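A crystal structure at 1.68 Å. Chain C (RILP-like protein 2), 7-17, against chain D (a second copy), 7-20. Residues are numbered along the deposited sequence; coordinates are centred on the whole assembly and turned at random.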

ATOM      1  N   ASN C   7      -1.942  18.475   1.200  1.00 57.71           N
ATOM      2  CA  ASN C   7      -1.905  19.592   2.175  1.00 47.31           C
ATOM      3  C   ASN C   7      -2.605  19.242   3.504  1.00 41.10           C
ATOM      4  O   ASN C   7      -1.931  18.850   4.429  1.00 40.96           O
ATOM      5  CB  ASN C   7      -2.436  20.873   1.543  1.00 50.44           C
ATOM      6  CG  ASN C   7      -3.626  20.694   0.634  1.00 58.12           C
ATOM      7  OD1 ASN C   7      -3.856  19.603   0.153  1.00 63.67           O
ATOM      8  ND2 ASN C   7      -4.399  21.749   0.426  1.00 57.03           N
ATOM      9  N   ARG C   8      -3.903  19.485   3.607  1.00 35.60           N
ATOM     10  CA  ARG C   8      -4.657  19.245   4.853  1.00 35.29           C
ATOM     11  C   ARG C   8      -5.169  17.814   4.901  1.00 29.39           C
ATOM     12  O   ARG C   8      -5.154  17.165   3.924  1.00 27.88           O
ATOM     13  CB  ARG C   8      -5.881  20.160   4.945  1.00 39.79           C
ATOM     14  CG  ARG C   8      -5.566  21.552   5.472  1.00 43.11           C
ATOM     15  CD  ARG C   8      -6.718  22.550   5.431  1.00 44.94           C
ATOM     16  NE  ARG C   8      -7.547  22.552   4.233  1.00 48.36           N
ATOM     17  CZ  ARG C   8      -7.490  23.461   3.259  1.00 52.40           C
ATOM     18  NH1 ARG C   8      -6.773  24.554   3.402  1.00 53.74           N
ATOM     19  NH2 ARG C   8      -8.121  23.274   2.128  1.00 52.80           N
ATOM     20  N   PRO C   9      -5.612  17.354   6.065  1.00 27.71           N
ATOM     21  CA  PRO C   9      -6.148  16.022   6.193  1.00 26.63           C
ATOM     22  C   PRO C   9      -7.371  15.822   5.317  1.00 25.22           C
ATOM     23  O   PRO C   9      -8.125  16.708   5.252  1.00 25.19           O
ATOM     24  CB  PRO C   9      -6.554  15.977   7.638  1.00 25.62           C
ATOM     25  CG  PRO C   9      -5.557  16.793   8.320  1.00 27.85           C
ATOM     26  CD  PRO C   9      -5.286  17.923   7.377  1.00 32.07           C
ATOM     27  N   ARG C  10      -7.525  14.658   4.697  1.00 22.85           N
ATOM     28  CA  ARG C  10      -8.643  14.352   3.826  1.00 22.37           C
ATOM     29  C   ARG C  10      -9.242  13.000   3.927  1.00 22.20           C
ATOM     30  O   ARG C  10     -10.368  12.830   3.686  1.00 25.31           O
ATOM     31  CB  ARG C  10      -8.192  14.312   2.422  1.00 29.22           C
ATOM     32  CG  ARG C  10      -7.833  15.529   1.769  1.00 31.63           C
ATOM     33  CD  ARG C  10      -7.062  15.113   0.565  1.00 40.67           C
ATOM     34  NE  ARG C  10      -6.320  16.226   0.077  1.00 41.79           N
ATOM     35  CZ  ARG C  10      -6.691  16.943  -0.942  1.00 44.26           C
ATOM     36  NH1 ARG C  10      -7.794  16.629  -1.574  1.00 40.24           N
ATOM     37  NH2 ARG C  10      -5.937  17.963  -1.312  1.00 48.06           N
ATOM     38  N   PHE C  11      -8.431  12.009   4.246  1.00 20.15           N
ATOM     39  CA  PHE C  11      -8.869  10.638   4.298  1.00 19.31           C
ATOM     40  C   PHE C  11      -9.094  10.123   5.698  1.00 20.94           C
ATOM     41  O   PHE C  11      -8.465  10.563   6.592  1.00 21.05           O
ATOM     42  CB  PHE C  11      -7.934   9.756   3.435  1.00 19.08           C
ATOM     43  CG  PHE C  11      -7.775  10.278   2.067  1.00 17.29           C
ATOM     44  CD1 PHE C  11      -8.818  10.175   1.189  1.00 24.25           C
ATOM     45  CD2 PHE C  11      -6.674  10.938   1.682  1.00 19.94           C
ATOM     46  CE1 PHE C  11      -8.728  10.688  -0.031  1.00 20.25           C
ATOM     47  CE2 PHE C  11      -6.562  11.443   0.424  1.00 23.32           C
ATOM     48  CZ  PHE C  11      -7.605  11.324  -0.436  1.00 25.32           C
ATOM     49  N   THR C  12      -9.998   9.166   5.827  1.00 18.16           N
ATOM     50  CA  THR C  12     -10.405   8.661   7.126  1.00 24.17           C
ATOM     51  C   THR C  12      -9.456   7.575   7.622  1.00 21.23           C
ATOM     52  O   THR C  12      -8.623   7.045   6.884  1.00 17.39           O
ATOM     53  CB  THR C  12     -11.825   8.102   7.067  1.00 24.70           C
ATOM     54  OG1 THR C  12     -11.834   6.919   6.261  1.00 21.96           O
ATOM     55  CG2 THR C  12     -12.781   9.121   6.464  1.00 25.08           C
ATOM     56  N   LEU C  13      -9.628   7.226   8.897  1.00 21.24           N
ATOM     57  CA  LEU C  13      -8.854   6.140   9.488  1.00 20.23           C
ATOM     58  C   LEU C  13      -9.127   4.819   8.778  1.00 23.75           C
ATOM     59  O   LEU C  13      -8.198   4.079   8.438  1.00 19.06           O
ATOM     60  CB  LEU C  13      -9.177   6.035  10.976  1.00 23.58           C
ATOM     61  CG  LEU C  13      -8.619   4.835  11.735  1.00 24.93           C
ATOM     62  CD1 LEU C  13      -7.099   4.857  11.722  1.00 21.19           C
ATOM     63  CD2 LEU C  13      -9.155   4.834  13.157  1.00 27.32           C
ATOM     64  N   GLN C  14     -10.403   4.503   8.543  1.00 22.62           N
ATOM     65  CA  GLN C  14     -10.726   3.238   7.888  1.00 20.95           C
ATOM     66  C   GLN C  14     -10.169   3.183   6.470  1.00 22.84           C
ATOM     67  O   GLN C  14      -9.743   2.116   6.013  1.00 24.81           O
ATOM     68  CB  GLN C  14     -12.240   3.016   7.886  1.00 26.14           C
ATOM     69  CG  GLN C  14     -12.666   1.581   7.552  1.00 35.05           C
ATOM     70  CD  GLN C  14     -12.299   0.577   8.639  1.00 41.68           C
ATOM     71  OE1 GLN C  14     -12.407   0.863   9.833  1.00 34.86           O
ATOM     72  NE2 GLN C  14     -11.862  -0.610   8.225  1.00 40.31           N
ATOM     73  N   GLU C  15     -10.133   4.319   5.772  1.00 17.97           N
ATOM     74  CA  GLU C  15      -9.613   4.337   4.408  1.00 20.44           C
ATOM     75  C   GLU C  15      -8.116   4.045   4.377  1.00 19.05           C
ATOM     76  O   GLU C  15      -7.651   3.221   3.582  1.00 18.25           O
ATOM     77  CB  GLU C  15      -9.916   5.684   3.753  1.00 24.25           C
ATOM     78  CG  GLU C  15     -11.342   5.780   3.223  1.00 34.14           C
ATOM     79  CD  GLU C  15     -11.862   7.202   3.152  1.00 37.51           C
ATOM     80  OE1 GLU C  15     -11.070   8.152   3.341  1.00 29.16           O
ATOM     81  OE2 GLU C  15     -13.077   7.371   2.901  1.00 42.48           O
ATOM     82  N   LEU C  16      -7.339   4.729   5.218  1.00 15.74           N
ATOM     83  CA  LEU C  16      -5.910   4.435   5.272  1.00 14.35           C
ATOM     84  C   LEU C  16      -5.668   3.019   5.776  1.00 13.65           C
ATOM     85  O   LEU C  16      -4.822   2.292   5.239  1.00 16.17           O
ATOM     86  CB  LEU C  16      -5.191   5.452   6.161  1.00 16.37           C
ATOM     87  CG  LEU C  16      -3.668   5.268   6.218  1.00 21.15           C
ATOM     88  CD1 LEU C  16      -3.024   5.799   4.946  1.00 23.84           C
ATOM     89  CD2 LEU C  16      -3.072   5.944   7.451  1.00 18.86           C
ATOM     90  N   ARG C  17      -6.432   2.609   6.791  1.00 15.30           N
ATOM     91  CA  ARG C  17      -6.256   1.300   7.409  1.00 17.40           C
ATOM     92  C   ARG C  17      -6.457   0.172   6.414  1.00 19.30           C
ATOM     93  O   ARG C  17      -5.702  -0.807   6.414  1.00 21.93           O
ATOM     94  CB  ARG C  17      -7.249   1.143   8.553  1.00 25.42           C
ATOM     95  CG  ARG C  17      -6.675   1.340   9.913  1.00 32.76           C
ATOM     96  CD  ARG C  17      -7.668   0.837  10.926  1.00 27.00           C
ATOM     97  NE  ARG C  17      -7.010   0.495  12.174  1.00 37.91           N
ATOM     98  CZ  ARG C  17      -7.543   0.697  13.366  1.00 30.13           C
ATOM     99  NH1 ARG C  17      -6.868   0.359  14.456  1.00 36.93           N
ATOM    100  NH2 ARG C  17      -8.756   1.229  13.464  1.00 20.70           N
TER
ATOM    101  N   ASN D   7     -16.643  10.223   7.649  1.00 46.89           N
ATOM    102  CA  ASN D   7     -16.043  10.348   8.972  1.00 43.41           C
ATOM    103  C   ASN D   7     -14.915  11.381   8.958  1.00 35.57           C
ATOM    104  O   ASN D   7     -14.661  12.027   7.939  1.00 37.20           O
ATOM    105  CB  ASN D   7     -15.533   8.991   9.469  1.00 48.72           C
ATOM    106  CG  ASN D   7     -16.345   8.452  10.635  1.00 56.10           C
ATOM    107  OD1 ASN D   7     -16.683   9.187  11.565  1.00 60.04           O
ATOM    108  ND2 ASN D   7     -16.661   7.161  10.593  1.00 54.18           N
ATOM    109  N   ARG D   8     -14.236  11.518  10.087  1.00 28.55           N
ATOM    110  CA  ARG D   8     -13.328  12.641  10.291  1.00 32.42           C
ATOM    111  C   ARG D   8     -12.090  12.519   9.394  1.00 29.68           C
ATOM    112  O   ARG D   8     -11.440  11.474   9.389  1.00 29.92           O
ATOM    113  CB  ARG D   8     -12.914  12.707  11.756  1.00 35.16           C
ATOM    114  CG  ARG D   8     -11.945  13.814  12.099  1.00 34.85           C
ATOM    115  CD  ARG D   8     -11.224  13.485  13.393  1.00 39.51           C
ATOM    116  NE  ARG D   8     -10.297  14.536  13.792  1.00 42.51           N
ATOM    117  CZ  ARG D   8     -10.652  15.646  14.432  1.00 49.78           C
ATOM    118  NH1 ARG D   8     -11.922  15.854  14.758  1.00 51.17           N
ATOM    119  NH2 ARG D   8      -9.735  16.547  14.754  1.00 48.29           N
ATOM    120  N   PRO D   9     -11.751  13.570   8.645  1.00 28.97           N
ATOM    121  CA  PRO D   9     -10.514  13.519   7.840  1.00 25.23           C
ATOM    122  C   PRO D   9      -9.294  13.571   8.738  1.00 25.85           C
ATOM    123  O   PRO D   9      -9.178  14.432   9.612  1.00 24.26           O
ATOM    124  CB  PRO D   9     -10.617  14.775   6.958  1.00 25.86           C
ATOM    125  CG  PRO D   9     -12.045  15.258   7.097  1.00 32.90           C
ATOM    126  CD  PRO D   9     -12.488  14.821   8.455  1.00 29.37           C
ATOM    127  N   ARG D  10      -8.372  12.638   8.520  1.00 20.35           N
ATOM    128  CA  ARG D  10      -7.199  12.536   9.370  1.00 19.97           C
ATOM    129  C   ARG D  10      -5.887  12.409   8.615  1.00 21.52           C
ATOM    130  O   ARG D  10      -4.849  12.800   9.162  1.00 20.75           O
ATOM    131  CB  ARG D  10      -7.347  11.348  10.334  1.00 25.91           C
ATOM    132  CG  ARG D  10      -8.481  11.545  11.332  1.00 25.07           C
ATOM    133  CD  ARG D  10      -8.759  10.302  12.148  1.00 31.72           C
ATOM    134  NE  ARG D  10      -7.603   9.904  12.944  1.00 38.64           N
ATOM    135  CZ  ARG D  10      -7.671   9.123  14.016  1.00 38.62           C
ATOM    136  NH1 ARG D  10      -8.843   8.656  14.423  1.00 36.59           N
ATOM    137  NH2 ARG D  10      -6.566   8.807  14.678  1.00 37.73           N
ATOM    138  N   PHE D  11      -5.887  11.909   7.382  1.00 14.56           N
ATOM    139  CA  PHE D  11      -4.648  11.627   6.682  1.00 12.78           C
ATOM    140  C   PHE D  11      -4.615  12.365   5.354  1.00 15.26           C
ATOM    141  O   PHE D  11      -5.650  12.585   4.717  1.00 18.12           O
ATOM    142  CB  PHE D  11      -4.477  10.115   6.505  1.00 17.32           C
ATOM    143  CG  PHE D  11      -4.512   9.378   7.808  1.00 15.67           C
ATOM    144  CD1 PHE D  11      -3.512   9.571   8.745  1.00 16.94           C
ATOM    145  CD2 PHE D  11      -5.569   8.544   8.128  1.00 16.39           C
ATOM    146  CE1 PHE D  11      -3.547   8.918   9.963  1.00 22.19           C
ATOM    147  CE2 PHE D  11      -5.609   7.891   9.342  1.00 18.51           C
ATOM    148  CZ  PHE D  11      -4.596   8.077  10.263  1.00 19.92           C
ATOM    149  N   THR D  12      -3.413  12.763   4.955  1.00 18.17           N
ATOM    150  CA  THR D  12      -3.271  13.643   3.810  1.00 20.95           C
ATOM    151  C   THR D  12      -3.264  12.855   2.505  1.00 21.26           C
ATOM    152  O   THR D  12      -3.202  11.622   2.473  1.00 18.65           O
ATOM    153  CB  THR D  12      -1.986  14.458   3.900  1.00 20.67           C
ATOM    154  OG1 THR D  12      -0.864  13.570   3.865  1.00 18.75           O
ATOM    155  CG2 THR D  12      -1.958  15.274   5.188  1.00 19.13           C
ATOM    156  N   LEU D  13      -3.307  13.615   1.413  1.00 20.93           N
ATOM    157  CA  LEU D  13      -3.172  13.031   0.089  1.00 25.62           C
ATOM    158  C   LEU D  13      -1.837  12.311  -0.058  1.00 20.50           C
ATOM    159  O   LEU D  13      -1.784  11.189  -0.570  1.00 22.78           O
ATOM    160  CB  LEU D  13      -3.328  14.132  -0.958  1.00 32.20           C
ATOM    161  CG  LEU D  13      -2.830  13.874  -2.371  1.00 35.69           C
ATOM    162  CD1 LEU D  13      -3.870  13.078  -3.115  1.00 32.25           C
ATOM    163  CD2 LEU D  13      -2.597  15.208  -3.048  1.00 41.16           C
ATOM    164  N   GLN D  14      -0.752  12.928   0.413  1.00 19.15           N
ATOM    165  CA  GLN D  14       0.559  12.291   0.316  1.00 18.73           C
ATOM    166  C   GLN D  14       0.595  10.981   1.093  1.00 20.18           C
ATOM    167  O   GLN D  14       1.180   9.996   0.630  1.00 21.33           O
ATOM    168  CB  GLN D  14       1.647  13.246   0.818  1.00 24.47           C
ATOM    169  CG  GLN D  14       3.009  12.586   1.037  1.00 28.53           C
ATOM    170  CD  GLN D  14       3.243  12.174   2.484  1.00 35.03           C
ATOM    171  OE1 GLN D  14       3.010  12.955   3.410  1.00 37.78           O
ATOM    172  NE2 GLN D  14       3.705  10.943   2.685  1.00 27.85           N
ATOM    173  N   GLU D  15      -0.025  10.950   2.276  1.00 18.14           N
ATOM    174  CA  GLU D  15       0.008   9.741   3.097  1.00 15.65           C
ATOM    175  C   GLU D  15      -0.738   8.595   2.418  1.00 18.95           C
ATOM    176  O   GLU D  15      -0.226   7.473   2.328  1.00 18.10           O
ATOM    177  CB  GLU D  15      -0.566  10.035   4.488  1.00 17.36           C
ATOM    178  CG  GLU D  15       0.423  10.773   5.407  1.00 21.71           C
ATOM    179  CD  GLU D  15      -0.208  11.294   6.695  1.00 21.26           C
ATOM    180  OE1 GLU D  15      -1.372  11.743   6.656  1.00 18.11           O
ATOM    181  OE2 GLU D  15       0.475  11.267   7.748  1.00 20.57           O
ATOM    182  N   LEU D  16      -1.933   8.836   1.909  1.00 13.80           N
ATOM    183  CA  LEU D  16      -2.665   7.783   1.231  1.00 15.91           C
ATOM    184  C   LEU D  16      -2.005   7.368  -0.089  1.00 17.25           C
ATOM    185  O   LEU D  16      -1.928   6.241  -0.390  1.00 18.91           O
ATOM    186  CB  LEU D  16      -4.115   8.150   0.983  1.00 17.88           C
ATOM    187  CG  LEU D  16      -4.959   7.038   0.395  1.00 17.84           C
ATOM    188  CD1 LEU D  16      -5.235   5.936   1.346  1.00 20.26           C
ATOM    189  CD2 LEU D  16      -6.264   7.555  -0.129  1.00 20.65           C
ATOM    190  N   ARG D  17      -1.550   8.329  -0.847  1.00 16.22           N
ATOM    191  CA  ARG D  17      -0.903   8.032  -2.098  1.00 21.73           C
ATOM    192  C   ARG D  17       0.310   7.099  -1.930  1.00 20.23           C
ATOM    193  O   ARG D  17       0.510   6.204  -2.677  1.00 19.54           O
ATOM    194  CB  ARG D  17      -0.553   9.305  -2.793  1.00 24.12           C
ATOM    195  CG  ARG D  17       0.472   9.199  -3.832  1.00 34.97           C
ATOM    196  CD  ARG D  17       0.370  10.260  -4.900  1.00 41.11           C
ATOM    197  NE  ARG D  17       0.007  11.599  -4.523  1.00 48.32           N
ATOM    198  CZ  ARG D  17      -0.805  12.361  -5.269  1.00 51.30           C
ATOM    199  NH1 ARG D  17      -1.046  13.607  -4.943  1.00 52.22           N
ATOM    200  NH2 ARG D  17      -1.329  11.898  -6.388  1.00 50.54           N
ATOM    201  N   ASP D  18       1.114   7.406  -0.923  1.00 18.99           N
ATOM    202  CA  ASP D  18       2.308   6.658  -0.648  1.00 15.40           C
ATOM    203  C   ASP D  18       1.989   5.186  -0.334  1.00 15.12           C
ATOM    204  O   ASP D  18       2.596   4.303  -0.839  1.00 17.05           O
ATOM    205  CB  ASP D  18       3.134   7.323   0.453  1.00 18.89           C
ATOM    206  CG  ASP D  18       3.915   8.535  -0.021  1.00 27.20           C
ATOM    207  OD1 ASP D  18       3.816   8.874  -1.182  1.00 23.18           O
ATOM    208  OD2 ASP D  18       4.678   9.126   0.782  1.00 24.01           O
ATOM    209  N   VAL D  19       1.009   4.949   0.489  1.00 13.27           N
ATOM    210  CA  VAL D  19       0.637   3.587   0.846  1.00 13.20           C
ATOM    211  C   VAL D  19       0.028   2.871  -0.351  1.00 14.74           C
ATOM    212  O   VAL D  19       0.263   1.677  -0.559  1.00 15.09           O
ATOM    213  CB  VAL D  19      -0.319   3.577   2.050  1.00 16.34           C
ATOM    214  CG1 VAL D  19      -0.596   2.155   2.479  1.00 18.24           C
ATOM    215  CG2 VAL D  19       0.278   4.352   3.208  1.00 17.80           C
ATOM    216  N   LEU D  20      -0.764   3.586  -1.155  1.00 18.65           N
ATOM    217  CA  LEU D  20      -1.324   2.982  -2.362  1.00 20.82           C
ATOM    218  C   LEU D  20      -0.225   2.575  -3.337  1.00 16.11           C
ATOM    219  O   LEU D  20      -0.290   1.500  -3.945  1.00 19.70           O
ATOM    220  CB  LEU D  20      -2.306   3.944  -3.033  1.00 16.24           C
ATOM    221  CG  LEU D  20      -3.705   4.056  -2.419  1.00 18.77           C
ATOM    222  CD1 LEU D  20      -4.416   5.314  -2.904  1.00 18.20           C
ATOM    223  CD2 LEU D  20      -4.538   2.815  -2.721  1.00 17.52           C
TER
HETATM  224  O   HOH W   1      -0.478  15.870   0.813  1.00 26.89           O
HETATM  225  O   HOH W   2      -3.997  16.422   1.655  1.00 29.03           O

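The most unusual feature of this contact is a single antiparallel bridge, Phe C11 with Phe D11, in which each phenylalanine carbonyl accepts two backbone hydrogen bonds from the other chain. Phe D11 O receives Arg C10 N at 2.8 Å (N-H...O angle 167°) and Phe C11 N at 2.9 Å (175°). In return, Phe C11 O receives Arg D10 N at 2.8 Å (167°) and Phe D11 N at 3.0 Å (152°). The two CA atoms of the bridged pair, Phe C11 CA and Phe D11 CA, lie 5.0 Å apart. These four bonds use main-chain atoms alone and are consistent with the register at this point.

The phenylalanine rings, meanwhile, make the apolar part of the interface, and the two copies use them in the same way. Leu D16 CD2 sits over one face of the Phe C11 ring, 3.7 Å from its centroid and 4° off the normal; Leu C16 CD2 sits over a face of the Phe D11 ring at 3.5 Å and 6°. Such small offsets identify both as CH-pi contacts, with a methyl almost centred on the ring. At the ring edges lie the first turns of the partner helices: Phe C11 CE2 is 3.8 Å from Leu D13 CA, and Phe D11 CE2 is 3.7 Å from Leu C13 CA. A flat aromatic suits this place, since its face takes a methyl while its edge fits against the helix start.

Leu C16 and Leu D16 both have chi1 t and chi2 p, and their CA-to-CB bonds point toward the other stretch. Leu C16 CD1 meets Leu D16 CD1 at 4.2 Å and Val D19 CG2 at 4.0 Å. The helix axes approach no closer than 10.5 Å, at 27° between their directions, so these branched side chains span the gap. Phe C11, Phe D11, Leu C16 and Leu D16 are buried, and the two stretches together bury 963 Å².

Each helix start is organised within its own chain. Thr C12 OG1 accepts from Glu C15 N at 3.1 Å, while Thr C12 N donates to Glu C15 OE1 at 2.9 Å; in the other copy, Glu D15 N to Thr D12 OG1 is 3.2 Å and Thr D12 N to Glu D15 OE1 is 2.8 Å. Threonine suits the N-cap because its hydroxyl can satisfy a free helix amide, and its methyl remains available: Thr D12 CG2 lies 3.7 Å from Asn C7 O.

The periphery mixes apolar and polar contacts. Pro C9 CB and Pro D9 CB approach to 4.3 Å, and the Arg D10 guanidinium lies with one face against Leu C13 CB. Arg C10 NE lies 3.8 Å from Leu D13 CB, while Arg C10 NH2 donates to Asn C7 OD1 of its own chain at 3.0 Å. Water 2 joins the chains by accepting from Arg C10 NE (2.8 Å) and Leu D13 N (2.9 Å) while donating to Arg C8 O (2.7 Å).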